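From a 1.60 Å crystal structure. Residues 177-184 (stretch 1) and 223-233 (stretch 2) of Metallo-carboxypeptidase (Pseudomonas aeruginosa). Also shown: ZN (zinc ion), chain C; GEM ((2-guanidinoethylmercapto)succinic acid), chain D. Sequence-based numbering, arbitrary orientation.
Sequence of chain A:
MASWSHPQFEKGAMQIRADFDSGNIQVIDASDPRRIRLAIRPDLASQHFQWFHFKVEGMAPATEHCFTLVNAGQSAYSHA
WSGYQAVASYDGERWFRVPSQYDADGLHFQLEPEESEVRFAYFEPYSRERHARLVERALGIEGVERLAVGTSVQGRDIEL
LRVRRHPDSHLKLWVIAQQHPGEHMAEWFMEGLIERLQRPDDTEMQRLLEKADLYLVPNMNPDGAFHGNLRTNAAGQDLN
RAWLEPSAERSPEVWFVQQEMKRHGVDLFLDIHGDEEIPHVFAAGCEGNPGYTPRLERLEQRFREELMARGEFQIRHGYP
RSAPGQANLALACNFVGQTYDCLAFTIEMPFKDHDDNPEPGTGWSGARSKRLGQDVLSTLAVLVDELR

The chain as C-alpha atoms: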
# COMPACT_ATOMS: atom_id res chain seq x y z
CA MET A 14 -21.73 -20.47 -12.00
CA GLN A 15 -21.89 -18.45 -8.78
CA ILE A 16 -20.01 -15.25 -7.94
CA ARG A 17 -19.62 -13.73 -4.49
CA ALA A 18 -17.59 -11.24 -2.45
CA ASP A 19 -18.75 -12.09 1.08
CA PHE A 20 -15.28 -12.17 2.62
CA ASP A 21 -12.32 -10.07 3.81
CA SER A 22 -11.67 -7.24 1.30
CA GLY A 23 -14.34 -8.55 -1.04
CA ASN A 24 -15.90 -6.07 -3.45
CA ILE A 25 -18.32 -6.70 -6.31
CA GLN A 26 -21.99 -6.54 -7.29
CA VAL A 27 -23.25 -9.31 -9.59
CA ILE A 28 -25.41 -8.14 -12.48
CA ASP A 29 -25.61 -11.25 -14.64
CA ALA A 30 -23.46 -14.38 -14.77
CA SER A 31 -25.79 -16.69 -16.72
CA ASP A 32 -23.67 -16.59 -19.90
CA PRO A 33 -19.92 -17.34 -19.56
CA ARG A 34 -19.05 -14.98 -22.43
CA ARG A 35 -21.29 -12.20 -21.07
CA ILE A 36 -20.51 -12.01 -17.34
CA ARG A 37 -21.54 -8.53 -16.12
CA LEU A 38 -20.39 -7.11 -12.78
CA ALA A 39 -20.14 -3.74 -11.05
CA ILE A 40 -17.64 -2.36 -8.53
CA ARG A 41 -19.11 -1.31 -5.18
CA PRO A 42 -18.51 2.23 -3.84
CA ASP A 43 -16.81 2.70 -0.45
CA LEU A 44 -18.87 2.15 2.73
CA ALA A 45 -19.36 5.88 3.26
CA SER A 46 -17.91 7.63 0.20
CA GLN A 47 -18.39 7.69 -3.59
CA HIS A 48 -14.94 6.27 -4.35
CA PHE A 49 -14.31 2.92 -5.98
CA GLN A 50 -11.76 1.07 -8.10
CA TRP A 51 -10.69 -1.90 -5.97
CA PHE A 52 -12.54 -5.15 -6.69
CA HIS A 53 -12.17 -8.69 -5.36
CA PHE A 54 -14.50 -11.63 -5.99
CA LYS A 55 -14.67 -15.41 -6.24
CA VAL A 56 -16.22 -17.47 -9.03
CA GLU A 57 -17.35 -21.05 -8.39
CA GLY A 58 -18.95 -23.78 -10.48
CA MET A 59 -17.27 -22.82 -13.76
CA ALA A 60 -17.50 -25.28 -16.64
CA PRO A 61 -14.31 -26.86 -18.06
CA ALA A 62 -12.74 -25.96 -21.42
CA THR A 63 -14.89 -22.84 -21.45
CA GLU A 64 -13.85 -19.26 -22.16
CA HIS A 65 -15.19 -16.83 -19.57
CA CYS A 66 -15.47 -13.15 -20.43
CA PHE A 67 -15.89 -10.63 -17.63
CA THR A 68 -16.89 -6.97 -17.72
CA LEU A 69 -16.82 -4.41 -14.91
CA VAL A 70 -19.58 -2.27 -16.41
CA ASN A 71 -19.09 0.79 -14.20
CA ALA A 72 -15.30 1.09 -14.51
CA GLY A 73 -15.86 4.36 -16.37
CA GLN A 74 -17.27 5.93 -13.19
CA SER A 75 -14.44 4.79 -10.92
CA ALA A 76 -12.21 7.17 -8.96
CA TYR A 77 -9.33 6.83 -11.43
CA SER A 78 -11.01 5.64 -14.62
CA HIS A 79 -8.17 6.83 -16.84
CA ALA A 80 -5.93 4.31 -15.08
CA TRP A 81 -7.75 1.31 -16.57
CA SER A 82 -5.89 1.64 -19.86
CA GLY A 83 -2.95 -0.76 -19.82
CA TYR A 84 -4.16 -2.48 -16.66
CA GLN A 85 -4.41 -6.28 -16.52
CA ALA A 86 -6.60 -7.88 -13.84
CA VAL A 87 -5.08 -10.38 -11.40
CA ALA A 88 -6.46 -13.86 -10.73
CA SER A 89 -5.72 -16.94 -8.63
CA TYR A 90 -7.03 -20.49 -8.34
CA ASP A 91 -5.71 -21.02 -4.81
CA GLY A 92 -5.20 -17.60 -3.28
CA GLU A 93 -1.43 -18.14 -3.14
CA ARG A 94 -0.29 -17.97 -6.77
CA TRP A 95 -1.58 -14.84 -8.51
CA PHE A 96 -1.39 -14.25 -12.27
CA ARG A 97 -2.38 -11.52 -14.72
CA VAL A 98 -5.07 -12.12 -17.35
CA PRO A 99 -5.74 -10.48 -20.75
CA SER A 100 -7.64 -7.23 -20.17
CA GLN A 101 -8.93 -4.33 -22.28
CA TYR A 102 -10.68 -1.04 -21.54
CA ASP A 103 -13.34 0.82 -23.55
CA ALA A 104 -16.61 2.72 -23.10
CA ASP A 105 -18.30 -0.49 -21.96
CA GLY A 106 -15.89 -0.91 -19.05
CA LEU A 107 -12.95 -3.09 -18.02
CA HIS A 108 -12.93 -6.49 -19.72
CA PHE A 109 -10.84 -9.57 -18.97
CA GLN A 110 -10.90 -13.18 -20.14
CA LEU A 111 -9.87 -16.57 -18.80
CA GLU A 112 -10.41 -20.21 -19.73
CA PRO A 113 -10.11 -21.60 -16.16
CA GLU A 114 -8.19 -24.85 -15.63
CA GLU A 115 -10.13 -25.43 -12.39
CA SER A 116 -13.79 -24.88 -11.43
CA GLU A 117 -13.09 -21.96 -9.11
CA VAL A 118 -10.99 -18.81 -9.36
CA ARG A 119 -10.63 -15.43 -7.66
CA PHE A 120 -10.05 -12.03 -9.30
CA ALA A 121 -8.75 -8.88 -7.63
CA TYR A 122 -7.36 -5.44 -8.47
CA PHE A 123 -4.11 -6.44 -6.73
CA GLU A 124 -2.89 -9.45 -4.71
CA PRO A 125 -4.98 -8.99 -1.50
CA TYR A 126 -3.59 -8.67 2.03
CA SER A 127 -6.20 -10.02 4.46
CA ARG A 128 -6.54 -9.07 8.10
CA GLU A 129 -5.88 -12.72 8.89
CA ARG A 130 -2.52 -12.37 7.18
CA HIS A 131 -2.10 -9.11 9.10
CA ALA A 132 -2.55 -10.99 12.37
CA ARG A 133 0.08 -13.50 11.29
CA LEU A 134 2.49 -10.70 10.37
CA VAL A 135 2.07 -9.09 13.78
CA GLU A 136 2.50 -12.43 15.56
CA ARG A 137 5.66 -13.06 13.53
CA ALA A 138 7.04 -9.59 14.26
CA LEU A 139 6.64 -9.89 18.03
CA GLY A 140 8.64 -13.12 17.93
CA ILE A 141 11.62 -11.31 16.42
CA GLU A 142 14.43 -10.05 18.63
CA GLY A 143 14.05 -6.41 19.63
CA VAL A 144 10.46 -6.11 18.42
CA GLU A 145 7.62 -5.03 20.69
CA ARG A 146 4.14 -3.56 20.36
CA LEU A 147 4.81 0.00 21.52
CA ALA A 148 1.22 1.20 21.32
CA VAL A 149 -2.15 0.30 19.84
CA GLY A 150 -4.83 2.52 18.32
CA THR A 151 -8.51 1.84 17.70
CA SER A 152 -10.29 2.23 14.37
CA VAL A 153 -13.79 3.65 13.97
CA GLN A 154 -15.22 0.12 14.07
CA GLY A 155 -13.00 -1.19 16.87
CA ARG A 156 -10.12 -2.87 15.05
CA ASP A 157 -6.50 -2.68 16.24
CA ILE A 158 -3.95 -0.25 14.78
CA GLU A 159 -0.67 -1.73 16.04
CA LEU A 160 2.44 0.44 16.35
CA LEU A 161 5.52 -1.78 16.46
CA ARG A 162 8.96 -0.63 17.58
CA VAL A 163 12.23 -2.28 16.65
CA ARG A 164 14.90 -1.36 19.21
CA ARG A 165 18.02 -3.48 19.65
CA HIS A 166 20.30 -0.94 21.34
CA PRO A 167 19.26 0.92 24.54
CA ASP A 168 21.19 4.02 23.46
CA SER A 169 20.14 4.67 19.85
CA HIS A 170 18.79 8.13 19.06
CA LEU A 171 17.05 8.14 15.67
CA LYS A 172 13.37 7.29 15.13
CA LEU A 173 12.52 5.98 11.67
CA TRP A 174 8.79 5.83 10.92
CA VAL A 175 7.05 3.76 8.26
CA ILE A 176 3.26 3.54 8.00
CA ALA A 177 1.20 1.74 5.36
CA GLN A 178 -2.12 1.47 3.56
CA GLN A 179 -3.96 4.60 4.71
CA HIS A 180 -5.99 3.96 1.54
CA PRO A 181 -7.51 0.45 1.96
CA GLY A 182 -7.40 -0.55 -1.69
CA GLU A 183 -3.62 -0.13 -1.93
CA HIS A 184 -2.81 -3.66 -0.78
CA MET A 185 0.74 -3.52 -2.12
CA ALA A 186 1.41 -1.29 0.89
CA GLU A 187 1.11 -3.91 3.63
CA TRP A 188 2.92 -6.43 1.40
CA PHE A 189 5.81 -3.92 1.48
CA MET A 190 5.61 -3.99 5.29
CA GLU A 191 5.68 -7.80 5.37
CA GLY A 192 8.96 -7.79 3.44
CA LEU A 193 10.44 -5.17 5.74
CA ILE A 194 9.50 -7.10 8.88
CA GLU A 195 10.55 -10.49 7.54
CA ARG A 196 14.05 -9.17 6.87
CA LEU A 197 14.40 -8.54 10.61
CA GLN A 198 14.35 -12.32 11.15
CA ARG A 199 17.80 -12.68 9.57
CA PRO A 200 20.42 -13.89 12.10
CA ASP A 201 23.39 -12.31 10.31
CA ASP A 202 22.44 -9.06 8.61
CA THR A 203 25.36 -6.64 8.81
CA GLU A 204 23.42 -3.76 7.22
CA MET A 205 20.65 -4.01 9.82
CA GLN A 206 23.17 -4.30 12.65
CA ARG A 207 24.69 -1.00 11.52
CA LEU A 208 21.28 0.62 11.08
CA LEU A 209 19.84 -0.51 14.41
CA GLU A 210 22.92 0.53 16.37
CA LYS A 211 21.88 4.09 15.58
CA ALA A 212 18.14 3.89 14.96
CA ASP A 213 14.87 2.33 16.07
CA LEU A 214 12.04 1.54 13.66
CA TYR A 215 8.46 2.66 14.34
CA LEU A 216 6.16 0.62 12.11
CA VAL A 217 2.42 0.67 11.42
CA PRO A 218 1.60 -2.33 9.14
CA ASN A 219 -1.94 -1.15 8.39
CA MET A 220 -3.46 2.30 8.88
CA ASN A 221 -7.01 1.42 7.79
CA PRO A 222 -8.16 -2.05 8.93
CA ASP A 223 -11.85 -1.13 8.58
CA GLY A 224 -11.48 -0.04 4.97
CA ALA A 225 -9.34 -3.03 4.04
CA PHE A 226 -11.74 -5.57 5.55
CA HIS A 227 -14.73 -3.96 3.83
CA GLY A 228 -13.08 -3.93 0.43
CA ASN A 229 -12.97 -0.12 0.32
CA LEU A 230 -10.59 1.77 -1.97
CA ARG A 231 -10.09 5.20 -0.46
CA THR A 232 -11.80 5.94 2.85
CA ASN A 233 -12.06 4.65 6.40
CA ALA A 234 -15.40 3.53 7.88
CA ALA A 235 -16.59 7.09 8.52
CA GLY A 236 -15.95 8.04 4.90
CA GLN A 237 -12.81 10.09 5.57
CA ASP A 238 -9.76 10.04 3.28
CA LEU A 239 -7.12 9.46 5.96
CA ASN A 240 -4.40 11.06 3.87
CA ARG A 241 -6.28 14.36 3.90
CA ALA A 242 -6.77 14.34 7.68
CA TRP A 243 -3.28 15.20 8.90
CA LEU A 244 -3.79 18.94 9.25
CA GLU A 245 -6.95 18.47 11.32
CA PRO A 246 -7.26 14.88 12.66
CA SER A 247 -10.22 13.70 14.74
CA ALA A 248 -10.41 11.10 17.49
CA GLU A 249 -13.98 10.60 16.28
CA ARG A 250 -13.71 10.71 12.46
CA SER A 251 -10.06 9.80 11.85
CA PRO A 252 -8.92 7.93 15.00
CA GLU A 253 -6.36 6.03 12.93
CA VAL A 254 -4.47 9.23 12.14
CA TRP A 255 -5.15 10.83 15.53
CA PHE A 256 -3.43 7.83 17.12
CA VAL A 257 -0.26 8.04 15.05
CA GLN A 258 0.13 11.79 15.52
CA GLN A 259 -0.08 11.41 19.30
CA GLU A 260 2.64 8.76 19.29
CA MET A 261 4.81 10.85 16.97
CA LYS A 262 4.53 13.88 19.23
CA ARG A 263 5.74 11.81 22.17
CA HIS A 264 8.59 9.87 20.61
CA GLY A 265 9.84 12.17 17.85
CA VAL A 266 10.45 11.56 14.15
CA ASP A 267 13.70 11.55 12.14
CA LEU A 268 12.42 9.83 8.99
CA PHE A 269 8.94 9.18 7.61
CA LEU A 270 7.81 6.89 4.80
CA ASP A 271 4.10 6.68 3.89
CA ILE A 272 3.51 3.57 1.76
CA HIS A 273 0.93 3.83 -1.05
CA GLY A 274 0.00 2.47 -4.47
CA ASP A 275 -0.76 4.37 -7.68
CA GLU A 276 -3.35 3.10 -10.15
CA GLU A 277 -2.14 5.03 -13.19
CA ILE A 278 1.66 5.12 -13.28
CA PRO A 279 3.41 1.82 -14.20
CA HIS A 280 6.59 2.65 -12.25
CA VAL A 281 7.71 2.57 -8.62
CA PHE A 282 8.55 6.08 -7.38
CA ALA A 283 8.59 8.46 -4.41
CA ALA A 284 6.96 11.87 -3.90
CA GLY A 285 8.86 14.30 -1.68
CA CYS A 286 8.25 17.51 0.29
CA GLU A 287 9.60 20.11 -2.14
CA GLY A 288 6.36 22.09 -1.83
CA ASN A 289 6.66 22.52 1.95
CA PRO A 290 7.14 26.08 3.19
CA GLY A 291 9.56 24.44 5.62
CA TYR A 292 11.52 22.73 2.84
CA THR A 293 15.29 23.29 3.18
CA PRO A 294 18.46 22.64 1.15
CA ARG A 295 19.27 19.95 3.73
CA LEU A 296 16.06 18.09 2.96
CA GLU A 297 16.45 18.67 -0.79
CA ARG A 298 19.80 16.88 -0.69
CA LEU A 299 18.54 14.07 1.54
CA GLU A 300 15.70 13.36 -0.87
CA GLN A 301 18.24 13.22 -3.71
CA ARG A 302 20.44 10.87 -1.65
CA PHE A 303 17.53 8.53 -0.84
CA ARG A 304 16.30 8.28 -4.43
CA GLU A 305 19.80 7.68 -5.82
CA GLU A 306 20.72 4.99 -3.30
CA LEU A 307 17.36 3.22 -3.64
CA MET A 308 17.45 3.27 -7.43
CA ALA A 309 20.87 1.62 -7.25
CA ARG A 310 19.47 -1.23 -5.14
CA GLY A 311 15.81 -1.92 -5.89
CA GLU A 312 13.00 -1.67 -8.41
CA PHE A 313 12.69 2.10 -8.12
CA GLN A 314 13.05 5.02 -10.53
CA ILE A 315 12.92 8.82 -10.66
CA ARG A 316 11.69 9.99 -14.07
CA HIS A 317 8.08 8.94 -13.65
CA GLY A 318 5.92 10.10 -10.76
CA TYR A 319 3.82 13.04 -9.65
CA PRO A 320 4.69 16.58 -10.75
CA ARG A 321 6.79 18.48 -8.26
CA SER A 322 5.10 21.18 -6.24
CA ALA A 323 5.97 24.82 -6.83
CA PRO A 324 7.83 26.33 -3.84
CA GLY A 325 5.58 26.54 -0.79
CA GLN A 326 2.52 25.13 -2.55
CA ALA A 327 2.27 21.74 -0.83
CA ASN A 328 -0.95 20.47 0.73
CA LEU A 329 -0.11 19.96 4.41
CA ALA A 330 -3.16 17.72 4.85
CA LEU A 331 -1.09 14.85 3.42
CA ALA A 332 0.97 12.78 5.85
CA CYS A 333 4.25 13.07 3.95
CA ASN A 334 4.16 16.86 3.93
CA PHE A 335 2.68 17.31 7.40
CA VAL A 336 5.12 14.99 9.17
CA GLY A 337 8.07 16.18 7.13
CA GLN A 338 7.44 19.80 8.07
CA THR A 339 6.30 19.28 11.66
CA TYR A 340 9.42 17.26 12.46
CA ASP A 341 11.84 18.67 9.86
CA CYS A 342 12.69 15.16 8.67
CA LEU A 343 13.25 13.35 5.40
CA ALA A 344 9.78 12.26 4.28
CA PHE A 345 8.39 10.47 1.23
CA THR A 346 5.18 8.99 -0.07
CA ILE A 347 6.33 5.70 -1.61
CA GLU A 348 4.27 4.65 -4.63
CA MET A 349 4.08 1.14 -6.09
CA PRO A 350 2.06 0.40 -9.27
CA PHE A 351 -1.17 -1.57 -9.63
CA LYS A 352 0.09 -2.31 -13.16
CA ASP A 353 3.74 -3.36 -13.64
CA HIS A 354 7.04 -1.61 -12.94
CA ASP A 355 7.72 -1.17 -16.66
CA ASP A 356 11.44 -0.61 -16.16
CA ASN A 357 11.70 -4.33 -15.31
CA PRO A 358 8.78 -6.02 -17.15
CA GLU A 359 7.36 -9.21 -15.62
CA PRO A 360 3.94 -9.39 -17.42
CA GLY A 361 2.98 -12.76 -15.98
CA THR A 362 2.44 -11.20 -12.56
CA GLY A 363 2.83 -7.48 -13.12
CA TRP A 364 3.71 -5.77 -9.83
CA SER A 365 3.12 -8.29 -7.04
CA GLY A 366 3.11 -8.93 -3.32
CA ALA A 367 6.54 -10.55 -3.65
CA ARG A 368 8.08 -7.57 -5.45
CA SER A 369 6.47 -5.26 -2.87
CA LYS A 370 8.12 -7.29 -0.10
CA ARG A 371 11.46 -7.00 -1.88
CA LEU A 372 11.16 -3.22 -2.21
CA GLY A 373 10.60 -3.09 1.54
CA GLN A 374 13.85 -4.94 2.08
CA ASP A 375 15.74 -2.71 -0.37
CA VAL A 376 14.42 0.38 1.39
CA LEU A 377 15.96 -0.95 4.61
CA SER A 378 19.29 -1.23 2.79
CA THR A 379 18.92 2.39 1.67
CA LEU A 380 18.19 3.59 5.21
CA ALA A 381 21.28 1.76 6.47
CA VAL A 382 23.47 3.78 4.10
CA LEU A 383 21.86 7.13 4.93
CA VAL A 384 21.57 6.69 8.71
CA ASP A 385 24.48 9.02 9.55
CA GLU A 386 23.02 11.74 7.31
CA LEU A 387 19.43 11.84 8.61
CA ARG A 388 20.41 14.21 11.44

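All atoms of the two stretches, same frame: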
# COMPACT_ATOMS: atom_id res chain seq x y z
N ALA A 177 1.72 2.24 6.63
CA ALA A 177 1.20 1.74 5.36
C ALA A 177 -0.31 1.62 5.22
O ALA A 177 -1.04 1.49 6.20
CB ALA A 177 1.83 0.38 5.07
N GLN A 178 -0.74 1.64 3.97
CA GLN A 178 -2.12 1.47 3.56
C GLN A 178 -3.19 2.36 4.18
O GLN A 178 -4.23 1.87 4.64
CB GLN A 178 -2.52 -0.01 3.71
CG GLN A 178 -3.27 -0.58 2.50
CD GLN A 178 -3.39 -2.10 2.52
OE1 GLN A 178 -2.40 -2.80 2.73
NE2 GLN A 178 -4.60 -2.62 2.29
N GLN A 179 -2.95 3.67 4.20
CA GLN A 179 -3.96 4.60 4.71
C GLN A 179 -5.17 4.46 3.79
O GLN A 179 -6.31 4.65 4.22
CB GLN A 179 -3.46 6.04 4.65
CG GLN A 179 -2.48 6.42 5.74
CD GLN A 179 -2.27 7.91 5.76
OE1 GLN A 179 -3.12 8.66 6.27
NE2 GLN A 179 -1.17 8.36 5.18
N HIS A 180 -4.92 4.17 2.52
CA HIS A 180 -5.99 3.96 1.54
C HIS A 180 -6.10 2.44 1.46
O HIS A 180 -5.20 1.77 0.96
CB HIS A 180 -5.58 4.59 0.20
CG HIS A 180 -5.49 6.08 0.26
ND1 HIS A 180 -4.42 6.78 -0.26
CD2 HIS A 180 -6.32 7.01 0.79
CE1 HIS A 180 -4.61 8.08 -0.06
NE2 HIS A 180 -5.75 8.24 0.58
N PRO A 181 -7.23 1.89 1.94
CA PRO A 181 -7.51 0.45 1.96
C PRO A 181 -7.30 -0.38 0.71
O PRO A 181 -6.90 -1.54 0.80
CB PRO A 181 -8.94 0.39 2.48
CG PRO A 181 -9.55 1.63 1.92
CD PRO A 181 -8.47 2.66 2.21
N GLY A 182 -7.56 0.21 -0.46
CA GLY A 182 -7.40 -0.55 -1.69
C GLY A 182 -5.96 -0.74 -2.16
O GLY A 182 -5.71 -1.51 -3.09
N GLU A 183 -5.02 -0.05 -1.52
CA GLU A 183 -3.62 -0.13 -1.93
C GLU A 183 -2.88 -1.24 -1.19
O GLU A 183 -1.92 -1.00 -0.46
CB GLU A 183 -2.97 1.24 -1.73
CG GLU A 183 -3.51 2.28 -2.73
CD GLU A 183 -3.29 3.72 -2.31
OE1 GLU A 183 -2.31 3.99 -1.58
OE2 GLU A 183 -4.09 4.59 -2.72
N HIS A 184 -3.34 -2.46 -1.43
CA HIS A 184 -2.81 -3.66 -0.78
C HIS A 184 -1.31 -3.91 -0.92
O HIS A 184 -0.73 -4.62 -0.10
CB HIS A 184 -3.62 -4.87 -1.24
CG HIS A 184 -5.00 -4.91 -0.66
ND1 HIS A 184 -5.34 -5.73 0.40
CD2 HIS A 184 -6.10 -4.18 -0.95
CE1 HIS A 184 -6.60 -5.50 0.74
NE2 HIS A 184 -7.08 -4.57 -0.06
N ASP A 223 -10.43 -1.12 8.92
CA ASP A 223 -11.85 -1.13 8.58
C ASP A 223 -12.03 -1.10 7.07
O ASP A 223 -12.76 -1.91 6.50
CB ASP A 223 -12.58 0.07 9.18
CG ASP A 223 -12.55 0.08 10.70
OD1 ASP A 223 -12.20 -0.95 11.31
OD2 ASP A 223 -12.90 1.14 11.27
N GLY A 224 -11.37 -0.15 6.42
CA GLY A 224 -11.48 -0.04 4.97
C GLY A 224 -11.00 -1.28 4.25
O GLY A 224 -11.63 -1.72 3.29
N ALA A 225 -9.88 -1.84 4.68
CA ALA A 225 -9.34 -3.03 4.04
C ALA A 225 -10.33 -4.19 4.13
O ALA A 225 -10.68 -4.80 3.12
CB ALA A 225 -8.01 -3.42 4.67
N PHE A 226 -10.79 -4.48 5.34
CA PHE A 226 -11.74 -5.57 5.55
C PHE A 226 -13.00 -5.42 4.70
O PHE A 226 -13.52 -6.40 4.16
CB PHE A 226 -12.12 -5.67 7.02
CG PHE A 226 -13.13 -6.74 7.31
CD1 PHE A 226 -12.76 -8.08 7.34
CD2 PHE A 226 -14.47 -6.41 7.51
CE1 PHE A 226 -13.71 -9.08 7.56
CE2 PHE A 226 -15.42 -7.40 7.73
CZ PHE A 226 -15.04 -8.74 7.76
N HIS A 227 -13.51 -4.20 4.59
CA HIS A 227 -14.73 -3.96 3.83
C HIS A 227 -14.55 -3.83 2.32
O HIS A 227 -15.51 -3.56 1.60
CB HIS A 227 -15.46 -2.74 4.37
CG HIS A 227 -16.22 -3.01 5.63
ND1 HIS A 227 -15.86 -2.47 6.85
CD2 HIS A 227 -17.27 -3.82 5.87
CE1 HIS A 227 -16.67 -2.94 7.79
NE2 HIS A 227 -17.53 -3.76 7.22
N GLY A 228 -13.33 -4.03 1.85
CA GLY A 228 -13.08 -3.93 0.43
C GLY A 228 -13.20 -2.52 -0.13
O GLY A 228 -13.56 -2.34 -1.29
N ASN A 229 -12.92 -1.53 0.71
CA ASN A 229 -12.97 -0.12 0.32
C ASN A 229 -11.72 0.18 -0.51
O ASN A 229 -10.76 -0.59 -0.51
CB ASN A 229 -12.91 0.80 1.54
CG ASN A 229 -14.28 1.15 2.10
OD1 ASN A 229 -14.37 1.97 3.02
ND2 ASN A 229 -15.33 0.55 1.57
N LEU A 230 -11.73 1.33 -1.18
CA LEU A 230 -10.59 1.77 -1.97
C LEU A 230 -9.86 2.92 -1.30
O LEU A 230 -8.65 2.86 -1.07
CB LEU A 230 -11.04 2.27 -3.35
CG LEU A 230 -10.00 3.19 -4.03
CD1 LEU A 230 -8.82 2.35 -4.53
CD2 LEU A 230 -10.64 3.94 -5.19
N ARG A 231 -10.63 3.95 -0.96
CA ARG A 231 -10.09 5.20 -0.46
C ARG A 231 -10.29 5.66 0.98
O ARG A 231 -9.37 6.22 1.59
CB ARG A 231 -10.62 6.30 -1.38
CG ARG A 231 -9.95 7.64 -1.26
CD ARG A 231 -8.64 7.63 -1.99
NE ARG A 231 -7.94 8.89 -1.81
CZ ARG A 231 -6.70 9.12 -2.22
NH1 ARG A 231 -6.01 8.17 -2.85
NH2 ARG A 231 -6.14 10.30 -1.99
N THR A 232 -11.48 5.43 1.52
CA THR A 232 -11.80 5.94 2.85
C THR A 232 -11.93 4.95 4.00
O THR A 232 -12.02 3.75 3.80
CB THR A 232 -13.11 6.76 2.78
OG1 THR A 232 -14.17 5.93 2.28
CG2 THR A 232 -12.93 7.96 1.85
N ASN A 233 -11.90 5.49 5.22
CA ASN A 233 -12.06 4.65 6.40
C ASN A 233 -13.57 4.47 6.58
O ASN A 233 -14.35 4.92 5.74
CB ASN A 233 -11.39 5.28 7.65
CG ASN A 233 -12.14 6.48 8.23
OD1 ASN A 233 -13.06 7.02 7.63
ND2 ASN A 233 -11.72 6.90 9.42
ZN ZN C . -2.80 6.14 -1.42
C8 GEM D . -1.41 10.43 -2.74
S7 GEM D . -0.17 9.95 -1.48
C6 GEM D . 1.09 11.25 -1.74
C5 GEM D . 1.16 11.79 -3.17
N3 GEM D . -0.02 12.61 -3.47
C1 GEM D . 0.13 13.92 -3.70
N4 GEM D . 1.34 14.46 -3.64
N2 GEM D . -0.92 14.68 -3.98
C9 GEM D . -2.77 10.70 -2.10
O14 GEM D . -2.85 10.68 -0.85
O15 GEM D . -3.72 10.93 -2.89
C10 GEM D . -1.52 9.36 -3.83
C11 GEM D . -1.99 8.01 -3.26
O12 GEM D . -1.31 7.00 -3.53
O13 GEM D . -3.04 8.02 -2.58
O HOH W 1 -8.36 6.58 4.00
O HOH W 2 -6.54 5.38 -4.08
O HOH W 3 -9.74 -3.24 -0.02

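The two stretches meet over 449 Å² of buried surface, counting both sides, and a single direct hydrogen bond joins them. Gly182 N donates to Leu230 O at 2.9 Å with an N-H...O angle of 163°, close enough to linear to leave little doubt. Gly182 N also lies 3.3 Å from Asn229 O, but there the angle is poor and no bond is assigned. The donor sits within a type I turn from His180 to Glu183, closed by Glu183 N to His180 O at 3.1 Å, so the turn leaves the amide of Gly182 free to face the other chain segment.

Stacking and metal coordination act on the same histidine. The guanidinium of Arg231 lies flat on the imidazole of His180, with centres 3.4 Å apart and planes at 17°. The closest atoms, His180 NE2 and Arg231 CZ, are 3.1 Å apart, and Arg231 CD stands 4.0 Å from the ring centroid, 27° off the normal, as a CH-pi contact over the face. Short nitrogen pairs, such as His180 ND1 to Arg231 NH1 at 3.3 Å, are therefore a consequence of stacking and not hydrogen bonds. His180 ND1 binds ZN at 2.1 Å, while Glu183 OE1 and OE2 reach ZN at 2.2 and 2.4 Å; the sphere is completed by GEM O13, 2.2 Å from ZN, and one atom elsewhere in the structure. Arg231 in turn donates from NH1 to GEM O13 (3.0 Å, 141°) and from NH2 to GEM O15 (2.7 Å, 174°). One inhibitor oxygen, O13, thus touches both the metal and the arginine, tying the two stretches together through the ligand.

Packing centres on Pro181, which has the largest covered area of any residue here, 98 Å². Its CB is 3.2 Å from Gly224 C and 3.3 Å from Ala225 N, so the ring abuts the helix backbone; the CB atoms of Pro181 and Ala225 are 4.5 Å apart. On the loop side, Pro181 CG lies 3.5 Å from Asn229 CB, and Pro181 CD lies 3.3 Å from Leu230 O. Two glycines permit this closeness: an ideal CB on Gly224 would fall 2.8 Å from Pro181 CB, and one on Gly182 would fall 2.9 Å from Leu230 CD1, both clashes. Gly228, by contrast, has no such neighbour; its phi of 69° belongs to the Schellman motif that ends the helix, with Gly228 N to Ala225 O at 3.0 Å and Asn229 N to Gly224 O at 2.9 Å.

Waters supply further links. Water 1 donates to Gln179 O (2.8 Å) and Arg231 O (2.6 Å), bridging carbonyls that are themselves 4.3 Å apart and cannot bond directly. Water 2 accepts from Arg231 NH1 at 3.1 Å and donates to Glu183 OE2 at 2.9 Å, spanning a direct NH1 to OE2 separation of 4.1 Å. Water 3 donates to Asn229 O at 2.9 Å and is hydrogen-bonded to His184 NE2 at 3.0 Å.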